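Local coordinates for protein iminosuccinate reductase (PDB 6RQA) that catalyses the NADH-dependent reduction of iminosuccinate to L-aspartate, regenerating the amino group donor for the first step of the beta-hydroxyaspartate cycle, at residues A[41-46]-A[316-321]; A[49-54]-A[291-296]; A[82-87]-A[108-113]; A[141-146]-A[234-239]; A[255-260]-A[305-310]. One frame throughout, in Å; residues are numbered along the deposited sequence.

Contact 1 (A[41-46]-A[316-321]); sequences EAIEAV and GLQDLA
Val-46 and Ala-321 show how two helices come together through small and branched side chains. The apolar core is the contact of Val-46 CG2 with Ala-321 CB at 3.6 Å; the same methyl also lies 4.3 Å from Leu-317 CB. One turn earlier on the first helix, Ala-42 CB meets Ala-321 CB at 4.2 Å, methyl against methyl, and the axes of the two short segments approach to 9.0 Å, their directions 137° apart.

Ile-43 makes a second kind of contact. It has CG1 anti to its carbonyl carbon (chi1 -61°), and from there CD1 lies against both the backbone and the base of the side chain of Gln-318, touching O at 3.4 Å and CB at 3.7 Å. No hydrogen bond crosses between the two segments.

Polar ties run outward instead. Gln-318 OE1 accepts a bond from Val-315 N, and Asp-319, pointing away from 41-46, forms salt bridges with Arg-131, which binds NAD(+), and with Lys-88, the proton donor/acceptor by similarity. The arrangement is an inclined helix pair, more nearly antiparallel than parallel, with Asp-319 directed to the probable active-site lysine of this ornithine cyclodeaminase/mu-crystallin fold.

Contact 2 (A[49-54]-A[291-296]); sequences SMARRK and LGAVVA
Ala-51 and Gly-292 bring the last turn of one helix against the short helix 291-295, a worked example of close approach through the smallest residues. Their CA atoms are 5.1 Å apart, and Ala-51 CB rests on the backbone, 3.4 Å from Gly-292 C and 3.5 Å from Ala-293 N. A side chain on Gly-292 would point toward the other segment and crowd that methyl, so the bare backbone is what the alanine packs on.

Methyl-to-methyl contacts extend this patch. Ala-51 CB lies 4.1 Å from the CB of Ala-296, just past the end of helix 291-295, and 4.5 Å from Ala-293 CB.

The third kind of contact involves a flat cationic group. A bend at chi3 (-121°) lays the Arg-52 guanidinium over Ala-296: the CB lies above one face, offset toward the rim, 3.7 Å from Arg-52 NH1. No hydrogen bond links the two segments.

Backbone bonds shape the first segment. Arg-53 leaves helical geometry with positive phi (61°), and Lys-54 N bonds to Ser-49 O at 2.8 Å, part of a Schellman motif that ends helix 36-51.

Around the contact, Arg-53 NH2 forms a salt bridge with Glu-290, at the end of strand 288-290, and Met-50 reaches Asn-57 of strand 55-64. Leu-291, Val-294 and Val-295 turn to helix 125-143, while Leu-291 also packs on Phe-47 and Val-295 on Glu-44, so the short helix 291-295 is wedged between helices 36-51 and 125-143.

Contact 3 (A[82-87]-A[108-113]); sequences ALVLGL and VFLFDP
Leu-87 and Phe-109 face each other in an antiparallel beta hairpin, strands 84-92 and 104-111, within the mixed sheet of the protein. On the face that carries both side chains, Leu-87 CD2 comes to the edge of the Phe-109 ring, near its plane, and lies 4.1 Å from Phe-109 CB. Leu-87 holds CG between its backbone N and carbonyl carbon (chi1 75°), which swings CD2 over the neighbouring strand and also within 4.2 Å of Phe-111 CE1.

Further along the same face, Leu-85 is set between Phe-111 and Pro-113: its CD2 meets Phe-111 CB, and its CB lies 4.0 Å from Pro-113 CG. The other face carries the pair Val-84 and Leu-110, whose side chains cross obliquely where Val-84 CG1 meets Leu-110 CD2. Helix 316-333 covers them there through Leu-320 and Gln-324.

The aromatic face is a dimer interface. Phe-109 stacks on Phe-109 of the second subunit, and Phe-111 meets Tyr-72 of that subunit with the planes at about 60°.

In the strand between Leu-85 and Leu-87, Gly-86 opposes Leu-110 as a non-hydrogen-bonded pair with CA atoms 4.4 Å apart; a CB here would collide with Phe-109 O. Leu-87 and Phe-109 form the hydrogen-bonded pair beside it: Leu-87 N donates to Phe-109 O at 3.0 Å, and Phe-109 N reaches Leu-87 O at 2.8 Å, nearly along the C=O axis.

Contact 4 (A[141-146]-A[234-239]); sequences KYLAPK and PTHIAA
His-236 is carried to Leu-143 by its own first torsion: CG stands opposite the backbone N (chi1 169°), which brings the imidazole against Leu-143 CB, a carbon that the helix backbone already directs toward the strand. That CB sits over one face of the ring, a CH-pi contact with CB 4.0 Å from the ring centroid and 23° off the normal. The leucine's chi1 of -57° places only the outer branch, and Leu-143 CD1 reaches to 3.8 Å from His-236 CE1.

The ring's rotation is fixed at both nitrogens by outside partners: ND1 bonds to Thr-308 OG1 of the next strand, and NE2 to Ser-139 OG of helix 125-143. This buried histidine thus ties helix to sheet through polar and apolar contacts at once.

Past the helix end, Pro-145 lies against the start of the strand. Its CD meets His-236 CB at 3.9 Å, the two side chains at about a right angle; CG covers the Pro-234 carbonyl carbon at 3.8 Å, and Pro-145 CB touches Pro-234 CB at 4.0 Å. Replacing this proline with a glycine would remove the ring atoms and would probably uncover Pro-234 and one side of His-236 CB, with the turn after the helix freer to move.

The whole joins the C-terminal end of helix 125-143 to strand 235-239 of the parallel sheet, an alpha/beta packing of helix on strand as in the Rossmann-type NAD-binding domain of this family.

Contact 5 (A[255-260]-A[305-310]); sequences VARARI and AEVTIF
Arg-257 and Glu-306 stand beside a parallel strand pairing, 259-262 with 307-311, in the eight-stranded sheet of the nucleotide-binding, Rossmann-like domain. Followed from its CB, the arginine first turns CG into the position between backbone N and carbonyl carbon (chi1 82°), then runs out through CD and bends at chi3. NE is the first atom to find a partner across the contact: it forms a long salt bridge with Glu-306 OE2 at 3.6 Å, the oxygen lying at the guanidinium edge while the two flat groups are turned 68° apart. CZ passes 4.0 Å from Val-307 CG2, and at the tip NH2 comes to 3.4 Å from the same methyl. Asn-228 OD1 holds NH1, and Val-231 O takes a bond from NH2. A leucine in place of this arginine would probably leave Glu-306 without its charged mate and Asn-228 OD1 and Val-231 O without these donors.

Next along the chain, Ala-258 CB packs on Val-307 CG1 at 3.6 Å and on Ile-309 CD1, to which Val-255 also adds CG2. Over on the other side of the sheet, Ala-305 CB lies above one face of the Arg-259 guanidinium, whose NH1 bonds to Gly-301 O.

The backbone completes the pairing: Arg-259 N donates to Val-307 O at 3.1 Å, in the carbonyl plane, and Ile-309 N reaches Arg-259 O at 3.2 Å from 36° above that carbonyl's plane.

Contact 3 lies in the mixed sheet and contacts 4 and 5 in the parallel one, while contacts 1 and 2 pair helices. The centres of contacts 4 and 5 are 9 Å apart, and their neighbouring strands 235-239 and 307-311 bring Ile-237 N to 2.7 Å from Thr-308 O. Contact 3 lies 34 Å from contact 5, centre to centre, and faces the second subunit. Contact 1 stands between: it shares helix 36-51 with contact 2, touches contact 3 through Leu-320, and reaches contact 4 by a salt bridge of Glu-44 with Lys-141. Its Gln-318 side chain lies about 5 Å from bound NAD, against about 12 Å for Ile-309 and Val-108 and about 13 Å for His-236.

Contact 1 (A[41-46]-A[316-321])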
# COMPACT_ATOMS: atom_id res chain seq x y z
N GLU A 41 -2.98 26.13 1.53
CA GLU A 41 -1.97 26.38 0.50
C GLU A 41 -1.41 25.08 -0.06
O GLU A 41 -1.11 24.99 -1.26
CB GLU A 41 -0.84 27.24 1.07
CG GLU A 41 -1.27 28.62 1.53
CD GLU A 41 -0.10 29.44 2.05
OE1 GLU A 41 -0.27 30.67 2.22
OE2 GLU A 41 0.98 28.87 2.29
N ALA A 42 -1.28 24.05 0.78
CA ALA A 42 -0.76 22.77 0.31
C ALA A 42 -1.75 22.09 -0.62
O ALA A 42 -1.38 21.61 -1.70
CB ALA A 42 -0.42 21.87 1.49
N ILE A 43 -3.03 22.05 -0.23
CA ILE A 43 -4.03 21.34 -1.01
C ILE A 43 -4.36 22.09 -2.29
O ILE A 43 -4.58 21.48 -3.34
CB ILE A 43 -5.29 21.09 -0.15
CG1 ILE A 43 -4.93 20.23 1.07
CG2 ILE A 43 -6.37 20.42 -0.97
CD1 ILE A 43 -4.12 19.00 0.74
N GLU A 44 -4.38 23.42 -2.23
CA GLU A 44 -4.62 24.21 -3.44
C GLU A 44 -3.54 23.94 -4.48
O GLU A 44 -3.84 23.75 -5.67
CB GLU A 44 -4.67 25.70 -3.09
CG GLU A 44 -4.60 26.62 -4.30
CD GLU A 44 -4.70 28.08 -3.91
OE1 GLU A 44 -5.77 28.68 -4.14
OE2 GLU A 44 -3.72 28.62 -3.37
N ALA A 45 -2.27 23.90 -4.06
CA ALA A 45 -1.19 23.61 -4.99
C ALA A 45 -1.28 22.19 -5.54
O ALA A 45 -0.91 21.96 -6.69
CB ALA A 45 0.16 23.83 -4.30
N VAL A 46 -1.77 21.24 -4.73
CA VAL A 46 -1.84 19.86 -5.19
C VAL A 46 -2.93 19.69 -6.24
O VAL A 46 -2.78 18.90 -7.18
CB VAL A 46 -2.03 18.91 -3.99
CG1 VAL A 46 -3.22 17.98 -4.20
CG2 VAL A 46 -0.77 18.09 -3.77
N GLY A 316 -4.72 10.48 -2.14
CA GLY A 316 -3.52 10.35 -1.32
C GLY A 316 -2.58 11.53 -1.41
O GLY A 316 -1.86 11.82 -0.45
N LEU A 317 -2.57 12.24 -2.54
CA LEU A 317 -1.70 13.40 -2.68
C LEU A 317 -2.05 14.48 -1.67
O LEU A 317 -1.16 15.21 -1.20
CB LEU A 317 -1.77 13.96 -4.10
CG LEU A 317 -1.13 13.14 -5.22
CD1 LEU A 317 -1.39 13.80 -6.57
CD2 LEU A 317 0.36 12.96 -4.99
N GLN A 318 -3.33 14.61 -1.32
CA GLN A 318 -3.73 15.56 -0.28
C GLN A 318 -3.06 15.23 1.05
O GLN A 318 -2.56 16.13 1.74
CB GLN A 318 -5.25 15.59 -0.14
CG GLN A 318 -5.97 16.14 -1.36
CD GLN A 318 -7.45 15.80 -1.35
OE1 GLN A 318 -7.89 14.88 -0.67
NE2 GLN A 318 -8.23 16.56 -2.12
N ASP A 319 -3.05 13.95 1.42
CA ASP A 319 -2.35 13.54 2.63
C ASP A 319 -0.85 13.77 2.51
O ASP A 319 -0.21 14.22 3.46
CB ASP A 319 -2.64 12.06 2.92
CG ASP A 319 -4.12 11.77 3.04
OD1 ASP A 319 -4.79 12.40 3.89
OD2 ASP A 319 -4.62 10.92 2.28
N LEU A 320 -0.28 13.46 1.34
CA LEU A 320 1.16 13.64 1.15
C LEU A 320 1.55 15.11 1.24
O LEU A 320 2.55 15.45 1.88
CB LEU A 320 1.59 13.05 -0.19
CG LEU A 320 1.43 11.54 -0.38
CD1 LEU A 320 1.92 11.12 -1.76
CD2 LEU A 320 2.16 10.78 0.71
N ALA A 321 0.76 15.99 0.63
CA ALA A 321 1.10 17.41 0.62
C ALA A 321 1.03 18.00 2.02
O ALA A 321 1.90 18.79 2.41
CB ALA A 321 0.17 18.17 -0.32

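Contact 2 (A[49-54]-A[291-296])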
# COMPACT_ATOMS: atom_id res chain seq x y z
N SER A 49 -1.33 20.87 -9.43
CA SER A 49 -0.35 19.91 -9.95
C SER A 49 -1.04 18.73 -10.62
O SER A 49 -0.55 18.21 -11.63
CB SER A 49 0.57 19.44 -8.83
OG SER A 49 1.28 20.52 -8.26
N MET A 50 -2.17 18.28 -10.07
CA MET A 50 -2.92 17.19 -10.69
C MET A 50 -3.51 17.62 -12.02
O MET A 50 -3.53 16.83 -12.98
CB MET A 50 -4.02 16.70 -9.75
CG MET A 50 -3.52 16.06 -8.48
SD MET A 50 -4.86 15.65 -7.35
CE MET A 50 -5.80 14.49 -8.35
N ALA A 51 -4.00 18.86 -12.11
CA ALA A 51 -4.55 19.35 -13.37
C ALA A 51 -3.47 19.50 -14.42
O ALA A 51 -3.69 19.20 -15.60
CB ALA A 51 -5.27 20.67 -13.14
N ARG A 52 -2.29 19.97 -14.03
CA ARG A 52 -1.16 20.11 -14.94
C ARG A 52 -0.42 18.80 -15.17
O ARG A 52 0.60 18.81 -15.86
CB ARG A 52 -0.18 21.17 -14.41
CG ARG A 52 -0.77 22.56 -14.28
CD ARG A 52 0.32 23.60 -14.05
NE ARG A 52 0.15 24.32 -12.79
CZ ARG A 52 -0.46 25.50 -12.68
NH1 ARG A 52 -0.96 26.09 -13.76
NH2 ARG A 52 -0.56 26.09 -11.50
N ARG A 53 -0.91 17.70 -14.61
CA ARG A 53 -0.32 16.37 -14.79
C ARG A 53 1.12 16.31 -14.28
O ARG A 53 1.94 15.55 -14.80
CB ARG A 53 -0.39 15.92 -16.25
CG ARG A 53 -1.81 15.82 -16.79
CD ARG A 53 -2.66 14.90 -15.94
NE ARG A 53 -4.02 14.77 -16.45
CZ ARG A 53 -5.06 15.49 -16.03
NH1 ARG A 53 -4.89 16.40 -15.07
NH2 ARG A 53 -6.26 15.30 -16.55
N LYS A 54 1.43 17.11 -13.26
CA LYS A 54 2.71 17.02 -12.57
C LYS A 54 2.64 16.15 -11.33
O LYS A 54 3.64 16.04 -10.61
CB LYS A 54 3.21 18.42 -12.19
CG LYS A 54 4.18 19.04 -13.18
CD LYS A 54 3.54 19.26 -14.54
CE LYS A 54 4.51 19.89 -15.52
NZ LYS A 54 3.89 20.11 -16.86
N LEU A 291 -11.72 20.00 -10.26
CA LEU A 291 -11.55 21.24 -9.52
C LEU A 291 -10.17 21.84 -9.77
O LEU A 291 -10.02 23.07 -9.84
CB LEU A 291 -11.77 21.00 -8.03
CG LEU A 291 -11.53 22.22 -7.12
CD1 LEU A 291 -12.51 23.34 -7.46
CD2 LEU A 291 -11.63 21.84 -5.66
N GLY A 292 -9.15 20.99 -9.91
CA GLY A 292 -7.81 21.49 -10.15
C GLY A 292 -7.68 22.27 -11.45
O GLY A 292 -6.88 23.20 -11.53
N ALA A 293 -8.45 21.90 -12.47
CA ALA A 293 -8.42 22.65 -13.72
C ALA A 293 -8.92 24.07 -13.53
O ALA A 293 -8.48 24.98 -14.24
CB ALA A 293 -9.25 21.93 -14.79
N VAL A 294 -9.83 24.29 -12.58
CA VAL A 294 -10.24 25.64 -12.24
C VAL A 294 -9.12 26.37 -11.51
O VAL A 294 -8.89 27.57 -11.73
CB VAL A 294 -11.53 25.61 -11.40
CG1 VAL A 294 -12.02 27.02 -11.12
CG2 VAL A 294 -12.60 24.80 -12.10
N VAL A 295 -8.39 25.66 -10.64
CA VAL A 295 -7.29 26.28 -9.91
C VAL A 295 -6.15 26.63 -10.85
O VAL A 295 -5.54 27.70 -10.73
CB VAL A 295 -6.83 25.35 -8.77
CG1 VAL A 295 -5.73 26.01 -7.95
CG2 VAL A 295 -8.00 24.96 -7.89
N ALA A 296 -5.85 25.75 -11.80
CA ALA A 296 -4.76 25.98 -12.74
C ALA A 296 -5.11 26.96 -13.85
O ALA A 296 -4.27 27.21 -14.72
CB ALA A 296 -4.32 24.65 -13.36

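Contact 3 (A[82-87]-A[108-113])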
# COMPACT_ATOMS: atom_id res chain seq x y z
N ALA A 82 6.82 18.86 -6.61
CA ALA A 82 7.34 19.10 -5.27
C ALA A 82 8.29 18.00 -4.79
O ALA A 82 8.86 18.13 -3.71
CB ALA A 82 6.19 19.25 -4.27
N LEU A 83 8.46 16.94 -5.58
CA LEU A 83 9.30 15.79 -5.21
C LEU A 83 8.88 15.22 -3.86
O LEU A 83 9.66 15.16 -2.90
CB LEU A 83 10.78 16.16 -5.24
CG LEU A 83 11.36 16.40 -6.64
CD1 LEU A 83 12.85 16.66 -6.58
CD2 LEU A 83 11.05 15.21 -7.55
N VAL A 84 7.62 14.82 -3.79
CA VAL A 84 7.03 14.19 -2.61
C VAL A 84 6.48 12.84 -3.03
O VAL A 84 5.74 12.74 -4.03
CB VAL A 84 5.93 15.07 -1.99
CG1 VAL A 84 5.35 14.41 -0.76
CG2 VAL A 84 6.49 16.45 -1.65
N LEU A 85 6.83 11.80 -2.29
CA LEU A 85 6.46 10.43 -2.62
C LEU A 85 6.12 9.68 -1.35
O LEU A 85 6.79 9.84 -0.33
CB LEU A 85 7.60 9.72 -3.37
CG LEU A 85 7.41 8.24 -3.72
CD1 LEU A 85 6.31 8.06 -4.76
CD2 LEU A 85 8.72 7.63 -4.20
N GLY A 86 5.08 8.86 -1.42
CA GLY A 86 4.73 8.04 -0.27
C GLY A 86 3.28 7.59 -0.36
O GLY A 86 2.73 7.44 -1.45
N LEU A 87 2.70 7.37 0.82
CA LEU A 87 1.34 6.86 0.92
C LEU A 87 0.81 7.12 2.32
O LEU A 87 1.57 7.39 3.25
CB LEU A 87 1.28 5.36 0.62
CG LEU A 87 1.79 4.45 1.74
CD1 LEU A 87 1.18 3.06 1.63
CD2 LEU A 87 3.31 4.36 1.73
N VAL A 108 0.83 8.53 7.52
CA VAL A 108 1.47 8.90 6.26
C VAL A 108 2.94 8.52 6.34
O VAL A 108 3.63 8.85 7.32
CB VAL A 108 1.31 10.40 5.97
CG1 VAL A 108 1.97 10.75 4.64
CG2 VAL A 108 -0.16 10.79 5.95
N PHE A 109 3.42 7.81 5.32
CA PHE A 109 4.83 7.46 5.19
C PHE A 109 5.38 8.14 3.95
O PHE A 109 4.91 7.89 2.84
CB PHE A 109 5.01 5.94 5.10
CG PHE A 109 4.35 5.18 6.22
CD1 PHE A 109 4.88 5.19 7.50
CD2 PHE A 109 3.21 4.43 5.98
CE1 PHE A 109 4.28 4.49 8.52
CE2 PHE A 109 2.60 3.72 7.00
CZ PHE A 109 3.14 3.75 8.27
N LEU A 110 6.38 9.00 4.15
CA LEU A 110 7.03 9.70 3.05
C LEU A 110 8.33 8.99 2.69
O LEU A 110 9.03 8.47 3.56
CB LEU A 110 7.31 11.16 3.42
CG LEU A 110 6.08 12.02 3.74
CD1 LEU A 110 6.49 13.45 4.05
CD2 LEU A 110 5.09 11.98 2.59
N PHE A 111 8.64 8.97 1.39
CA PHE A 111 9.84 8.33 0.88
C PHE A 111 10.63 9.32 0.05
O PHE A 111 10.07 10.23 -0.57
CB PHE A 111 9.50 7.09 0.04
CG PHE A 111 9.06 5.90 0.85
CD1 PHE A 111 7.82 5.89 1.48
CD2 PHE A 111 9.88 4.79 0.97
CE1 PHE A 111 7.42 4.79 2.22
CE2 PHE A 111 9.48 3.69 1.71
CZ PHE A 111 8.25 3.70 2.34
N ASP A 112 11.94 9.14 0.04
CA ASP A 112 12.81 9.98 -0.77
C ASP A 112 12.66 9.61 -2.24
O ASP A 112 12.96 8.47 -2.61
CB ASP A 112 14.26 9.81 -0.32
CG ASP A 112 15.18 10.88 -0.88
OD1 ASP A 112 14.79 11.57 -1.84
OD2 ASP A 112 16.30 11.02 -0.35
N PRO A 113 12.20 10.52 -3.11
CA PRO A 113 12.03 10.15 -4.52
C PRO A 113 13.33 9.95 -5.27
O PRO A 113 13.32 9.36 -6.36
CB PRO A 113 11.24 11.34 -5.10
CG PRO A 113 10.73 12.11 -3.91
CD PRO A 113 11.73 11.88 -2.83
O HOH W 1 8.88 12.79 0.20

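Contact 4 (A[141-146]-A[234-239])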
# COMPACT_ATOMS: atom_id res chain seq x y z
N LYS A 141 -13.38 28.69 -2.67
CA LYS A 141 -12.67 29.85 -3.21
C LYS A 141 -12.85 29.98 -4.72
O LYS A 141 -12.90 31.10 -5.24
CB LYS A 141 -11.19 29.76 -2.86
CG LYS A 141 -10.36 30.93 -3.37
CD LYS A 141 -8.87 30.69 -3.14
CE LYS A 141 -8.03 31.80 -3.75
NZ LYS A 141 -6.57 31.55 -3.56
N TYR A 142 -12.98 28.87 -5.43
CA TYR A 142 -13.01 28.89 -6.89
C TYR A 142 -14.39 28.65 -7.49
O TYR A 142 -14.55 28.83 -8.70
CB TYR A 142 -12.03 27.86 -7.46
CG TYR A 142 -10.57 28.24 -7.29
CD1 TYR A 142 -9.95 29.09 -8.20
CD2 TYR A 142 -9.82 27.75 -6.23
CE1 TYR A 142 -8.62 29.45 -8.05
CE2 TYR A 142 -8.49 28.10 -6.07
CZ TYR A 142 -7.89 28.95 -6.98
OH TYR A 142 -6.57 29.30 -6.83
N LEU A 143 -15.39 28.25 -6.69
CA LEU A 143 -16.70 27.92 -7.24
C LEU A 143 -17.88 28.56 -6.51
O LEU A 143 -19.00 28.49 -7.02
CB LEU A 143 -16.91 26.40 -7.27
CG LEU A 143 -15.89 25.57 -8.04
CD1 LEU A 143 -16.13 24.09 -7.80
CD2 LEU A 143 -15.93 25.89 -9.52
N ALA A 144 -17.67 29.16 -5.34
CA ALA A 144 -18.79 29.72 -4.59
C ALA A 144 -19.41 30.90 -5.33
O ALA A 144 -18.72 31.63 -6.05
CB ALA A 144 -18.34 30.16 -3.20
N PRO A 145 -20.72 31.10 -5.18
CA PRO A 145 -21.36 32.25 -5.82
C PRO A 145 -20.78 33.56 -5.30
O PRO A 145 -20.30 33.65 -4.17
CB PRO A 145 -22.84 32.11 -5.42
CG PRO A 145 -23.00 30.65 -5.10
CD PRO A 145 -21.70 30.23 -4.51
N LYS A 146 -20.81 34.58 -6.16
CA LYS A 146 -20.26 35.88 -5.82
C LYS A 146 -21.01 36.48 -4.64
O LYS A 146 -22.23 36.66 -4.69
CB LYS A 146 -20.32 36.81 -7.03
CG LYS A 146 -21.37 36.43 -8.06
CD LYS A 146 -20.74 35.86 -9.33
CE LYS A 146 -20.84 34.34 -9.38
NZ LYS A 146 -22.25 33.87 -9.52
N PRO A 234 -28.53 30.57 -6.77
CA PRO A 234 -27.11 30.21 -6.90
C PRO A 234 -26.59 29.53 -5.64
O PRO A 234 -26.73 30.05 -4.53
CB PRO A 234 -26.42 31.57 -7.14
CG PRO A 234 -27.51 32.45 -7.66
CD PRO A 234 -28.76 32.01 -6.97
N THR A 235 -25.99 28.36 -5.82
CA THR A 235 -25.54 27.55 -4.70
C THR A 235 -24.34 26.71 -5.12
O THR A 235 -24.32 26.15 -6.22
CB THR A 235 -26.66 26.63 -4.20
OG1 THR A 235 -27.78 27.42 -3.77
CG2 THR A 235 -26.19 25.77 -3.03
N HIS A 236 -23.34 26.65 -4.24
CA HIS A 236 -22.22 25.72 -4.39
C HIS A 236 -22.32 24.66 -3.31
O HIS A 236 -22.43 24.98 -2.12
CB HIS A 236 -20.88 26.44 -4.30
CG HIS A 236 -19.71 25.51 -4.17
ND1 HIS A 236 -19.42 24.56 -5.12
CD2 HIS A 236 -18.77 25.39 -3.21
CE1 HIS A 236 -18.34 23.88 -4.75
NE2 HIS A 236 -17.93 24.37 -3.59
N ILE A 237 -22.29 23.39 -3.72
CA ILE A 237 -22.44 22.26 -2.81
C ILE A 237 -21.12 21.51 -2.77
O ILE A 237 -20.69 20.92 -3.77
CB ILE A 237 -23.59 21.34 -3.25
CG1 ILE A 237 -24.88 22.14 -3.45
CG2 ILE A 237 -23.80 20.24 -2.22
CD1 ILE A 237 -26.04 21.32 -3.96
N ALA A 238 -20.47 21.52 -1.61
CA ALA A 238 -19.23 20.77 -1.40
C ALA A 238 -19.60 19.45 -0.74
O ALA A 238 -19.68 19.34 0.49
CB ALA A 238 -18.25 21.58 -0.55
N ALA A 239 -19.83 18.43 -1.57
CA ALA A 239 -20.20 17.10 -1.08
C ALA A 239 -18.93 16.35 -0.69
O ALA A 239 -18.14 15.95 -1.56
CB ALA A 239 -20.98 16.34 -2.15

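Contact 5 (A[255-260]-A[305-310])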
# COMPACT_ATOMS: atom_id res chain seq x y z
N VAL A 255 -27.81 16.28 -8.62
CA VAL A 255 -26.48 16.09 -9.18
C VAL A 255 -26.51 16.24 -10.70
O VAL A 255 -25.53 16.69 -11.31
CB VAL A 255 -25.91 14.73 -8.75
CG1 VAL A 255 -24.50 14.53 -9.28
CG2 VAL A 255 -25.94 14.60 -7.24
N ALA A 256 -27.63 15.88 -11.33
CA ALA A 256 -27.68 15.88 -12.79
C ALA A 256 -27.74 17.29 -13.37
O ALA A 256 -27.25 17.52 -14.48
CB ALA A 256 -28.88 15.06 -13.27
N ARG A 257 -28.31 18.24 -12.64
CA ARG A 257 -28.49 19.60 -13.15
C ARG A 257 -27.39 20.55 -12.69
O ARG A 257 -27.49 21.76 -12.93
CB ARG A 257 -29.86 20.15 -12.75
CG ARG A 257 -29.95 20.72 -11.34
CD ARG A 257 -31.28 21.43 -11.14
NE ARG A 257 -31.17 22.61 -10.28
CZ ARG A 257 -31.50 22.63 -9.00
NH1 ARG A 257 -31.97 21.54 -8.41
NH2 ARG A 257 -31.37 23.75 -8.29
N ALA A 258 -26.33 20.04 -12.07
CA ALA A 258 -25.25 20.86 -11.56
C ALA A 258 -23.98 20.67 -12.37
O ALA A 258 -23.72 19.58 -12.91
CB ALA A 258 -24.97 20.54 -10.09
N ARG A 259 -23.18 21.73 -12.47
CA ARG A 259 -21.86 21.65 -13.07
C ARG A 259 -20.93 20.98 -12.07
O ARG A 259 -20.62 21.55 -11.02
CB ARG A 259 -21.36 23.03 -13.47
CG ARG A 259 -20.08 23.02 -14.29
CD ARG A 259 -19.78 24.39 -14.87
NE ARG A 259 -20.82 24.83 -15.80
CZ ARG A 259 -20.79 25.97 -16.47
NH1 ARG A 259 -19.77 26.81 -16.32
NH2 ARG A 259 -21.78 26.29 -17.30
N ILE A 260 -20.48 19.77 -12.39
CA ILE A 260 -19.82 18.89 -11.43
C ILE A 260 -18.31 19.05 -11.53
O ILE A 260 -17.75 19.07 -12.63
CB ILE A 260 -20.25 17.43 -11.65
CG1 ILE A 260 -21.76 17.29 -11.49
CG2 ILE A 260 -19.52 16.51 -10.68
CD1 ILE A 260 -22.28 15.91 -11.81
N ALA A 305 -23.64 28.96 -14.28
CA ALA A 305 -24.42 27.86 -13.72
C ALA A 305 -25.02 28.26 -12.38
O ALA A 305 -24.44 29.05 -11.63
CB ALA A 305 -23.54 26.62 -13.56
N GLU A 306 -26.20 27.71 -12.10
CA GLU A 306 -26.89 28.04 -10.85
C GLU A 306 -26.48 27.14 -9.69
O GLU A 306 -26.53 27.58 -8.54
CB GLU A 306 -28.41 27.96 -11.05
CG GLU A 306 -28.90 26.61 -11.55
CD GLU A 306 -30.41 26.53 -11.57
OE1 GLU A 306 -31.07 27.38 -10.94
OE2 GLU A 306 -30.95 25.61 -12.23
N VAL A 307 -26.08 25.90 -9.97
CA VAL A 307 -25.67 24.97 -8.92
C VAL A 307 -24.36 24.32 -9.35
O VAL A 307 -24.27 23.73 -10.43
CB VAL A 307 -26.74 23.89 -8.66
CG1 VAL A 307 -26.24 22.90 -7.62
CG2 VAL A 307 -28.04 24.53 -8.20
N THR A 308 -23.34 24.44 -8.50
CA THR A 308 -22.07 23.76 -8.68
C THR A 308 -21.87 22.76 -7.55
O THR A 308 -22.28 23.00 -6.41
CB THR A 308 -20.90 24.74 -8.72
OG1 THR A 308 -20.86 25.50 -7.50
CG2 THR A 308 -21.03 25.70 -9.90
N ILE A 309 -21.23 21.63 -7.87
CA ILE A 309 -20.98 20.57 -6.91
C ILE A 309 -19.51 20.17 -7.01
O ILE A 309 -19.00 19.97 -8.11
CB ILE A 309 -21.89 19.35 -7.13
CG1 ILE A 309 -23.35 19.72 -6.89
CG2 ILE A 309 -21.49 18.20 -6.22
CD1 ILE A 309 -24.31 18.56 -7.09
N PHE A 310 -18.85 20.05 -5.86
CA PHE A 310 -17.51 19.48 -5.78
C PHE A 310 -17.61 18.14 -5.08
O PHE A 310 -17.97 18.07 -3.90
CB PHE A 310 -16.55 20.41 -5.03
CG PHE A 310 -15.26 19.75 -4.65
CD1 PHE A 310 -14.38 19.32 -5.63
CD2 PHE A 310 -14.93 19.55 -3.32
CE1 PHE A 310 -13.19 18.70 -5.29
CE2 PHE A 310 -13.74 18.93 -2.98
CZ PHE A 310 -12.87 18.51 -3.96
O HOH W 2 -27.09 24.15 -12.75